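Local coordinates for protein racemase (Pseudovibrio sp. JE062, PDB 3NZG) that is a putative racemase of the mandelate racemase and muconate lactonizing enzyme family, built on the enolase-type fold with a magnesium ion held in its barrel domain, at residues 11-16 with 37-42; 176-181 with 208-213; 235-240 with 258-263. All blocks are in the same frame, centred on the assembly; numbering follows the deposited sequence.

Contact 1: 11-16 with 37-42; sequences PIKSIE and TDENGV
Two consecutive residues, Lys13 and Ser14, both present their backbone N-H to one acceptor, the carbonyl of Thr37: a classic beta bulge in an antiparallel hairpin. Lys13 N lies 2.7 Å from Thr37 O and Ser14 N 3.2 Å from that same oxygen, both donors in the carbonyl plane. Thr37 N returns a bond of 3.0 Å to Ser14 O, so Ser14 and Thr37 form a regular hydrogen-bonded pair, with both side chains on one face of the sheet. Before the bulge the register has slipped by one, and Ile12 sits opposite Asp38 in a non-hydrogen-bonded pair whose side chains diverge. One residue further from the bulge, Glu39 N meets Pro11 O at 2.9 Å, almost on the extension of the carbonyl bond.

Glu39 then leans across its partner strand. Its first torsion lays Glu39 CG against the proline ring, 3.3 Å from Pro11 CD, and a bend at chi2 (-77°) turns the carboxylate toward Lys13, where Glu39 OE2 lies 3.6 Å from Lys13 CB. The contact is with the aliphatic root of the lysine, since Lys13 NZ remains 5.9 Å from Glu39 OE2.

Asp38 opens a type I turn that ends at Gly41, whose backbone conformation would press a side chain against the preceding carbonyl. The aspartate folds back over this turn: Asp38 OD1 takes the Val42 N-H at 2.9 Å, from above the carboxylate plane, and a weak bond from Asn40 N, while OD2 is held by Gln121.

Gln121 belongs to helix 102-122, which also receives Ile12 on Leu114 and Val42 on Leu117. The backbone of Ile12 bonds to Gly77 and Arg78, and Ile15 packs on Ala75 and Ile76 as well as on Val34 and Val36, giving the start of strand 12-22 residues 75-78 and strand 29-38 as neighbours.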
loop_
_atom_site.group_PDB
_atom_site.type_symbol
_atom_site.label_atom_id
_atom_site.label_comp_id
_atom_site.label_asym_id
_atom_site.label_seq_id
_atom_site.Cartn_x
_atom_site.Cartn_y
_atom_site.Cartn_z
ATOM N N PRO D 11 -41.893 22.632 -21.358
ATOM C CA PRO D 11 -40.978 23.336 -20.461
ATOM C C PRO D 11 -41.575 23.545 -19.076
ATOM O O PRO D 11 -42.800 23.644 -18.922
ATOM C CB PRO D 11 -40.751 24.666 -21.176
ATOM C CG PRO D 11 -40.885 24.305 -22.609
ATOM C CD PRO D 11 -42.087 23.391 -22.605
ATOM N N ILE D 12 -40.698 23.604 -18.076
ATOM C CA ILE D 12 -41.103 23.842 -16.697
ATOM C C ILE D 12 -41.403 25.337 -16.635
ATOM O O ILE D 12 -40.634 26.141 -17.167
ATOM C CB ILE D 12 -39.955 23.525 -15.711
ATOM C CG1 ILE D 12 -39.635 22.027 -15.741
ATOM C CG2 ILE D 12 -40.335 23.966 -14.305
ATOM C CD1 ILE D 12 -38.369 21.661 -14.979
ATOM N N LYS D 13 -42.507 25.703 -15.989
ATOM C CA LYS D 13 -42.904 27.106 -15.887
ATOM C C LYS D 13 -42.649 27.708 -14.508
ATOM O O LYS D 13 -42.319 28.889 -14.387
ATOM C CB LYS D 13 -44.388 27.260 -16.246
ATOM C CG LYS D 13 -44.891 28.707 -16.215
ATOM C CD LYS D 13 -46.350 28.823 -16.656
ATOM C CE LYS D 13 -47.294 28.119 -15.681
ATOM N NZ LYS D 13 -48.735 28.292 -16.051
ATOM N N SER D 14 -42.812 26.905 -13.467
ATOM C CA SER D 14 -42.583 27.402 -12.120
ATOM C C SER D 14 -42.235 26.281 -11.149
ATOM O O SER D 14 -42.523 25.110 -11.399
ATOM C CB SER D 14 -43.825 28.135 -11.603
ATOM O OG SER D 14 -44.851 27.211 -11.273
ATOM N N ILE D 15 -41.603 26.658 -10.044
ATOM C CA ILE D 15 -41.231 25.714 -9.003
ATOM C C ILE D 15 -41.594 26.370 -7.688
ATOM O O ILE D 15 -41.174 27.491 -7.399
ATOM C CB ILE D 15 -39.724 25.394 -9.015
ATOM C CG1 ILE D 15 -39.353 24.697 -10.325
ATOM C CG2 ILE D 15 -39.375 24.508 -7.814
ATOM C CD1 ILE D 15 -37.870 24.399 -10.467
ATOM N N GLU D 16 -42.374 25.661 -6.891
ATOM C CA GLU D 16 -42.828 26.195 -5.625
ATOM C C GLU D 16 -42.490 25.280 -4.457
ATOM O O GLU D 16 -42.650 24.060 -4.542
ATOM C CB GLU D 16 -44.341 26.429 -5.723
ATOM C CG GLU D 16 -45.045 26.842 -4.447
ATOM C CD GLU D 16 -46.509 27.195 -4.696
ATOM O OE1 GLU D 16 -47.108 26.628 -5.643
ATOM O OE2 GLU D 16 -47.059 28.027 -3.939
ATOM N N THR D 37 -44.389 22.801 -11.943
ATOM C CA THR D 37 -45.462 22.861 -12.928
ATOM C C THR D 37 -44.960 23.235 -14.310
ATOM O O THR D 37 -44.181 24.175 -14.457
ATOM C CB THR D 37 -46.522 23.890 -12.497
ATOM O OG1 THR D 37 -46.912 23.624 -11.142
ATOM C CG2 THR D 37 -47.746 23.820 -13.409
ATOM N N ASP D 38 -45.408 22.505 -15.326
ATOM C CA ASP D 38 -44.984 22.800 -16.688
ATOM C C ASP D 38 -45.927 23.780 -17.388
ATOM O O ASP D 38 -46.909 24.248 -16.807
ATOM C CB ASP D 38 -44.846 21.511 -17.521
ATOM C CG ASP D 38 -46.186 20.880 -17.882
ATOM O OD1 ASP D 38 -47.239 21.536 -17.721
ATOM O OD2 ASP D 38 -46.179 19.718 -18.346
ATOM N N GLU D 39 -45.612 24.077 -18.644
ATOM C CA GLU D 39 -46.391 25.005 -19.455
ATOM C C GLU D 39 -47.884 24.705 -19.480
ATOM O O GLU D 39 -48.703 25.625 -19.447
ATOM C CB GLU D 39 -45.877 24.988 -20.893
ATOM C CG GLU D 39 -44.393 25.230 -21.038
ATOM C CD GLU D 39 -44.025 26.681 -20.877
ATOM O OE1 GLU D 39 -43.366 27.222 -21.790
ATOM O OE2 GLU D 39 -44.386 27.279 -19.842
ATOM N N ASN D 40 -48.235 23.423 -19.543
ATOM C CA ASN D 40 -49.637 23.023 -19.621
ATOM C C ASN D 40 -50.345 22.777 -18.299
ATOM O O ASN D 40 -51.445 22.220 -18.284
ATOM C CB ASN D 40 -49.775 21.779 -20.504
ATOM C CG ASN D 40 -49.204 21.987 -21.893
ATOM O OD1 ASN D 40 -49.452 23.010 -22.534
ATOM N ND2 ASN D 40 -48.438 21.012 -22.370
ATOM N N GLY D 41 -49.730 23.189 -17.195
ATOM C CA GLY D 41 -50.352 22.999 -15.894
ATOM C C GLY D 41 -50.122 21.645 -15.239
ATOM O O GLY D 41 -50.598 21.402 -14.131
ATOM N N VAL D 42 -49.406 20.753 -15.916
ATOM C CA VAL D 42 -49.116 19.433 -15.356
ATOM C C VAL D 42 -48.020 19.639 -14.308
ATOM O O VAL D 42 -47.117 20.453 -14.510
ATOM C CB VAL D 42 -48.609 18.465 -16.447
ATOM C CG1 VAL D 42 -48.515 17.046 -15.889
ATOM C CG2 VAL D 42 -49.535 18.506 -17.653
#

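Contact 2: 176-181 with 208-213; sequences VKVCVP and MMVDYL. With MG (magnesium ion), chain Q.
Val178 CG2 lies at the apolar centre, with the terminal methyl CE of Met208, a selenomethionine, 3.8 Å away and Val210 CG2 at 4.1 Å. The Met208 chain crosses the valine at about a right angle. This face, which also carries Val176, is covered by helices 154-170 and 188-202, through residues such as Leu165 and Leu198. Further along, Val180 CG2 approaches Tyr212 CD1, while Val210 CG1 rests over one face of that tyrosine ring, displaced toward its rim.

Between the side chains runs an uninterrupted parallel ladder. Met209 N bonds to Val176 O, Val178 N to Met209 O, Asp211 N to Val178 O and Val180 N to Asp211 O, the last at 3.0 Å. Strands 175-179 and 207-211, with helix 188-202 between them, make one beta-alpha-beta unit, the repeating element of the barrel domain in enolase-type proteins.

On the opposite face, Lys177, Cys179, Met209 and Asp211 point into the barrel. Cys179 SG packs against Asp211 CB. Lys177 leaves with CG anti to its backbone N (chi1 177°), crosses Met209 at about a right angle with its CB 3.8 Å from Met209 CB, and bends at chi3 (78°) to bring NZ within 3.6 Å of Asp211 OD2. That amine has its salt bridge with Glu238 and a hydrogen bond to Tyr141.

At the polar edge, the two carboxylate oxygens of Asp211 divide the work. Asp211 OD2 binds magnesium at 2.2 Å, alongside Glu238 and Glu264. OD1 accepts from Leu213 N on its anti side, closing an Asx turn that restrains the carboxylate's rotation, and accepts a hydrogen bond from the metal-bound water, whose oxygen lies 2.6 Å from Asp211 OD1.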
loop_
_atom_site.group_PDB
_atom_site.type_symbol
_atom_site.label_atom_id
_atom_site.label_comp_id
_atom_site.label_asym_id
_atom_site.label_seq_id
_atom_site.Cartn_x
_atom_site.Cartn_y
_atom_site.Cartn_z
ATOM N N VAL D 176 -37.815 -5.524 10.369
ATOM C CA VAL D 176 -38.152 -4.338 11.144
ATOM C C VAL D 176 -36.895 -3.772 11.794
ATOM O O VAL D 176 -35.918 -4.493 12.003
ATOM C CB VAL D 176 -39.180 -4.657 12.272
ATOM C CG1 VAL D 176 -40.407 -5.330 11.685
ATOM C CG2 VAL D 176 -38.555 -5.549 13.324
ATOM N N LYS D 177 -36.924 -2.479 12.097
ATOM C CA LYS D 177 -35.801 -1.824 12.763
ATOM C C LYS D 177 -36.280 -1.270 14.099
ATOM O O LYS D 177 -37.335 -0.636 14.182
ATOM C CB LYS D 177 -35.239 -0.677 11.907
ATOM C CG LYS D 177 -34.102 0.090 12.582
ATOM C CD LYS D 177 -33.339 0.998 11.599
ATOM C CE LYS D 177 -34.088 2.284 11.288
ATOM N NZ LYS D 177 -33.300 3.142 10.350
ATOM N N VAL D 178 -35.502 -1.523 15.143
ATOM C CA VAL D 178 -35.820 -1.038 16.479
ATOM C C VAL D 178 -34.727 -0.048 16.867
ATOM O O VAL D 178 -33.639 -0.058 16.289
ATOM C CB VAL D 178 -35.838 -2.183 17.512
ATOM C CG1 VAL D 178 -36.880 -3.229 17.117
ATOM C CG2 VAL D 178 -34.456 -2.808 17.615
ATOM N N CYS D 179 -35.004 0.795 17.849
ATOM C CA CYS D 179 -34.027 1.789 18.268
ATOM C C CYS D 179 -33.699 1.722 19.747
ATOM O O CYS D 179 -34.481 1.213 20.547
ATOM C CB CYS D 179 -34.552 3.195 17.976
ATOM S SG CYS D 179 -35.115 3.490 16.299
ATOM N N VAL D 180 -32.526 2.235 20.095
ATOM C CA VAL D 180 -32.113 2.325 21.486
ATOM C C VAL D 180 -32.453 3.783 21.794
ATOM O O VAL D 180 -31.870 4.697 21.214
ATOM C CB VAL D 180 -30.602 2.105 21.665
ATOM C CG1 VAL D 180 -30.197 2.445 23.092
ATOM C CG2 VAL D 180 -30.247 0.658 21.354
ATOM N N PRO D 181 -33.424 4.021 22.693
ATOM C CA PRO D 181 -33.811 5.397 23.033
ATOM C C PRO D 181 -32.630 6.329 23.344
ATOM O O PRO D 181 -31.748 5.996 24.135
ATOM C CB PRO D 181 -34.770 5.207 24.216
ATOM C CG PRO D 181 -34.338 3.895 24.815
ATOM C CD PRO D 181 -34.062 3.050 23.597
HETATM N N MSE D 208 -33.969 -8.290 11.869
HETATM C CA MSE D 208 -34.012 -7.182 12.804
HETATM C C MSE D 208 -32.809 -6.249 12.650
HETATM O O MSE D 208 -31.659 -6.668 12.802
HETATM C CB MSE D 208 -34.060 -7.717 14.239
HETATM C CG MSE D 208 -34.566 -6.710 15.269
HETATM SE SE MSE D 208 -34.630 -7.466 17.058
HETATM C CE MSE D 208 -33.245 -6.414 17.907
HETATM N N MSE D 209 -33.090 -4.992 12.327
HETATM C CA MSE D 209 -32.049 -3.973 12.190
HETATM C C MSE D 209 -32.070 -3.175 13.486
HETATM O O MSE D 209 -33.096 -3.116 14.163
HETATM C CB MSE D 209 -32.348 -3.034 11.017
HETATM C CG MSE D 209 -32.179 -3.642 9.647
HETATM SE SE MSE D 209 -33.581 -4.892 9.151
HETATM C CE MSE D 209 -33.265 -4.938 7.238
ATOM N N VAL D 210 -30.949 -2.566 13.848
ATOM C CA VAL D 210 -30.915 -1.777 15.067
ATOM C C VAL D 210 -30.333 -0.393 14.824
ATOM O O VAL D 210 -29.292 -0.242 14.176
ATOM C CB VAL D 210 -30.095 -2.472 16.184
ATOM C CG1 VAL D 210 -30.148 -1.639 17.458
ATOM C CG2 VAL D 210 -30.637 -3.866 16.444
ATOM N N ASP D 211 -31.026 0.618 15.337
ATOM C CA ASP D 211 -30.593 2.006 15.209
ATOM C C ASP D 211 -30.138 2.433 16.604
ATOM O O ASP D 211 -30.942 2.469 17.540
ATOM C CB ASP D 211 -31.764 2.879 14.747
ATOM C CG ASP D 211 -31.321 4.236 14.243
ATOM O OD1 ASP D 211 -30.395 4.832 14.840
ATOM O OD2 ASP D 211 -31.914 4.710 13.248
ATOM N N TYR D 212 -28.856 2.751 16.751
ATOM C CA TYR D 212 -28.331 3.142 18.052
ATOM C C TYR D 212 -28.399 4.643 18.320
ATOM O O TYR D 212 -27.982 5.111 19.379
ATOM C CB TYR D 212 -26.893 2.623 18.204
ATOM C CG TYR D 212 -26.803 1.108 18.184
ATOM C CD1 TYR D 212 -26.833 0.370 19.363
ATOM C CD2 TYR D 212 -26.728 0.409 16.976
ATOM C CE1 TYR D 212 -26.791 -1.027 19.343
ATOM C CE2 TYR D 212 -26.685 -0.988 16.945
ATOM C CZ TYR D 212 -26.721 -1.697 18.134
ATOM O OH TYR D 212 -26.699 -3.069 18.117
ATOM N N LEU D 213 -28.930 5.394 17.364
ATOM C CA LEU D 213 -29.082 6.838 17.507
ATOM C C LEU D 213 -27.844 7.598 17.994
ATOM O O LEU D 213 -27.926 8.437 18.900
ATOM C CB LEU D 213 -30.289 7.139 18.417
ATOM C CG LEU D 213 -31.626 6.717 17.790
ATOM C CD1 LEU D 213 -32.777 6.939 18.764
ATOM C CD2 LEU D 213 -31.852 7.509 16.510
HETATM MG MG MG Q . -31.462 6.489 11.952
HETATM O O HOH W 1 -29.355 5.822 21.682
HETATM O O HOH W 2 -30.236 7.020 13.354
#

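Contact 3: 235-240 with 258-263; sequences YFAEAT and SRICGA. With MG (magnesium ion), chain Q.
Tyr235 and Arg259 are pointed at each other by their first torsions: the tyrosine ring swings out opposite its own backbone N (chi1 -168°), and Arg259 places CG opposite its carbonyl carbon before running extended to NE. A turn at the last arginine torsion (chi4 80°) brings the guanidinium flat on the ring, the planes 13° apart and Arg259 CZ 3.7 Å from the centroid of the Tyr235 ring, a cation-pi stack. The arginine's methylenes skirt the carbonyl oxygen of Tyr235, and Arg259 NH1, placed over the ring centre, gives a hydrogen bond of 2.8 Å to Tyr235 O. That oxygen lies in the guanidinium plane and offers a lone pair, an arrangement that fixes the rotation of the group.

Phe236 turns its CG between its backbone N and carbonyl carbon, which sets one ring face under Cys261. Cys261 SG sits 3.4 Å from the Phe236 ring centroid, displaced toward the rim, and only 3.2 Å separates Cys261 SG from Phe236 CG, a tight sulfur-aromatic contact.

The backbones join briefly, like neighbouring strands of a barrel. Ala237 N bonds to Arg259 O at 2.9 Å and Cys261 N to Ala237 O at 3.2 Å. Past this single bridge a water takes over, donating to Ala237 O and Cys261 O and accepting from Thr240 OG1. Outside the bridge, Ala237 and Ile260 both pack on Leu226 of helix 219-228.

Glu238, next along the strand, coordinates magnesium through OE2 at 2.1 Å, while OE1 is held by Lys177 and Gln285. Buried charge is thus met at both ends: the guanidinium has the tyrosine face, a carbonyl and a salt bridge from NH2 to Asp218 of a neighbouring subunit, and the metal probably eases the crowding of acidic ligands around it.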
loop_
_atom_site.group_PDB
_atom_site.type_symbol
_atom_site.label_atom_id
_atom_site.label_comp_id
_atom_site.label_asym_id
_atom_site.label_seq_id
_atom_site.Cartn_x
_atom_site.Cartn_y
_atom_site.Cartn_z
ATOM N N TYR D 235 -29.485 -7.771 11.363
ATOM C CA TYR D 235 -29.170 -7.424 9.979
ATOM C C TYR D 235 -28.075 -6.359 9.887
ATOM O O TYR D 235 -27.151 -6.498 9.084
ATOM C CB TYR D 235 -30.420 -6.953 9.223
ATOM C CG TYR D 235 -30.195 -6.865 7.724
ATOM C CD1 TYR D 235 -30.538 -7.925 6.887
ATOM C CD2 TYR D 235 -29.582 -5.748 7.153
ATOM C CE1 TYR D 235 -30.277 -7.882 5.522
ATOM C CE2 TYR D 235 -29.311 -5.692 5.777
ATOM C CZ TYR D 235 -29.661 -6.765 4.968
ATOM O OH TYR D 235 -29.401 -6.738 3.614
ATOM N N PHE D 236 -28.181 -5.296 10.685
ATOM C CA PHE D 236 -27.152 -4.252 10.698
ATOM C C PHE D 236 -27.120 -3.406 11.972
ATOM O O PHE D 236 -28.016 -3.492 12.821
ATOM C CB PHE D 236 -27.250 -3.333 9.452
ATOM C CG PHE D 236 -28.449 -2.403 9.433
ATOM C CD1 PHE D 236 -28.756 -1.591 10.522
ATOM C CD2 PHE D 236 -29.234 -2.300 8.296
ATOM C CE1 PHE D 236 -29.819 -0.697 10.478
ATOM C CE2 PHE D 236 -30.303 -1.399 8.250
ATOM C CZ PHE D 236 -30.593 -0.598 9.340
ATOM N N ALA D 237 -26.061 -2.606 12.102
ATOM C CA ALA D 237 -25.870 -1.704 13.234
ATOM C C ALA D 237 -25.778 -0.308 12.636
ATOM O O ALA D 237 -24.812 0.024 11.941
ATOM C CB ALA D 237 -24.583 -2.049 13.989
ATOM N N GLU D 238 -26.801 0.498 12.899
ATOM C CA GLU D 238 -26.882 1.851 12.372
ATOM C C GLU D 238 -26.608 2.924 13.423
ATOM O O GLU D 238 -26.942 2.767 14.603
ATOM C CB GLU D 238 -28.280 2.070 11.762
ATOM C CG GLU D 238 -28.587 3.500 11.322
ATOM C CD GLU D 238 -30.042 3.686 10.879
ATOM O OE1 GLU D 238 -30.655 2.714 10.390
ATOM O OE2 GLU D 238 -30.564 4.815 11.004
ATOM N N ALA D 239 -25.997 4.016 12.976
ATOM C CA ALA D 239 -25.696 5.156 13.829
ATOM C C ALA D 239 -25.021 4.769 15.134
ATOM O O ALA D 239 -25.466 5.158 16.216
ATOM C CB ALA D 239 -26.991 5.945 14.112
ATOM N N THR D 240 -23.948 3.997 15.027
ATOM C CA THR D 240 -23.197 3.560 16.198
ATOM C C THR D 240 -22.266 4.680 16.671
ATOM O O THR D 240 -22.342 5.138 17.815
ATOM C CB THR D 240 -22.351 2.318 15.865
ATOM O OG1 THR D 240 -21.609 2.552 14.657
ATOM C CG2 THR D 240 -23.248 1.101 15.676
ATOM N N SER D 258 -20.555 -7.518 12.205
ATOM C CA SER D 258 -21.892 -6.958 11.986
ATOM C C SER D 258 -21.833 -6.106 10.726
ATOM O O SER D 258 -20.751 -5.685 10.310
ATOM C CB SER D 258 -22.317 -6.028 13.137
ATOM O OG SER D 258 -22.336 -6.680 14.390
ATOM N N ARG D 259 -22.984 -5.868 10.103
ATOM C CA ARG D 259 -23.003 -4.979 8.955
ATOM C C ARG D 259 -22.958 -3.608 9.624
ATOM O O ARG D 259 -23.685 -3.367 10.600
ATOM C CB ARG D 259 -24.309 -5.082 8.160
ATOM C CG ARG D 259 -24.422 -6.265 7.210
ATOM C CD ARG D 259 -25.528 -5.988 6.199
ATOM N NE ARG D 259 -25.797 -7.132 5.331
ATOM C CZ ARG D 259 -26.542 -8.175 5.679
ATOM N NH1 ARG D 259 -27.097 -8.220 6.882
ATOM N NH2 ARG D 259 -26.730 -9.168 4.823
ATOM N N ILE D 260 -22.111 -2.718 9.130
ATOM C CA ILE D 260 -22.032 -1.378 9.712
ATOM C C ILE D 260 -22.580 -0.409 8.677
ATOM O O ILE D 260 -22.161 -0.433 7.517
ATOM C CB ILE D 260 -20.570 -0.985 10.057
ATOM C CG1 ILE D 260 -19.940 -2.046 10.966
ATOM C CG2 ILE D 260 -20.532 0.383 10.754
ATOM C CD1 ILE D 260 -20.669 -2.253 12.283
ATOM N N CYS D 261 -23.532 0.422 9.090
ATOM C CA CYS D 261 -24.142 1.402 8.197
ATOM C C CYS D 261 -23.503 2.773 8.351
ATOM O O CYS D 261 -22.843 3.058 9.344
ATOM C CB CYS D 261 -25.633 1.563 8.501
ATOM S SG CYS D 261 -26.573 0.042 8.625
ATOM N N GLY D 262 -23.728 3.622 7.360
ATOM C CA GLY D 262 -23.231 4.980 7.418
ATOM C C GLY D 262 -23.962 5.868 6.431
ATOM O O GLY D 262 -24.795 5.389 5.644
ATOM N N ALA D 263 -23.668 7.165 6.492
ATOM C CA ALA D 263 -24.220 8.150 5.566
ATOM C C ALA D 263 -25.693 8.549 5.675
ATOM O O ALA D 263 -26.205 9.260 4.804
ATOM C CB ALA D 263 -23.907 7.718 4.138
HETATM MG MG MG Q . -31.462 6.489 11.952
HETATM O O HOH W 3 -23.149 2.331 12.273
HETATM O O HOH W 2 -30.236 7.020 13.354
#

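Overall arrangement
Contacts 2 and 3 are neighbouring pieces of one barrel, their centres about 10 Å apart, joined where strand 207-211 runs beside strand 237-238. They share the magnesium ion and its bound water: Asp211 OD2 and Glu238 OE2 approach to 2.6 Å because both bind the metal, and the salt bridge that links the two contacts beside it spans 2.7 Å from Lys177 NZ to Glu238 OE1. Deeper in, Met209 CG packs on Phe236 CE2 at 3.2 Å. Contact 1 belongs to the N-terminal domain, on the other side of the chain's centre. Its centre is about 41 Å from each of the others, and its nearest atoms are about 24 Å from contact 3, so it has no direct part in the metal site.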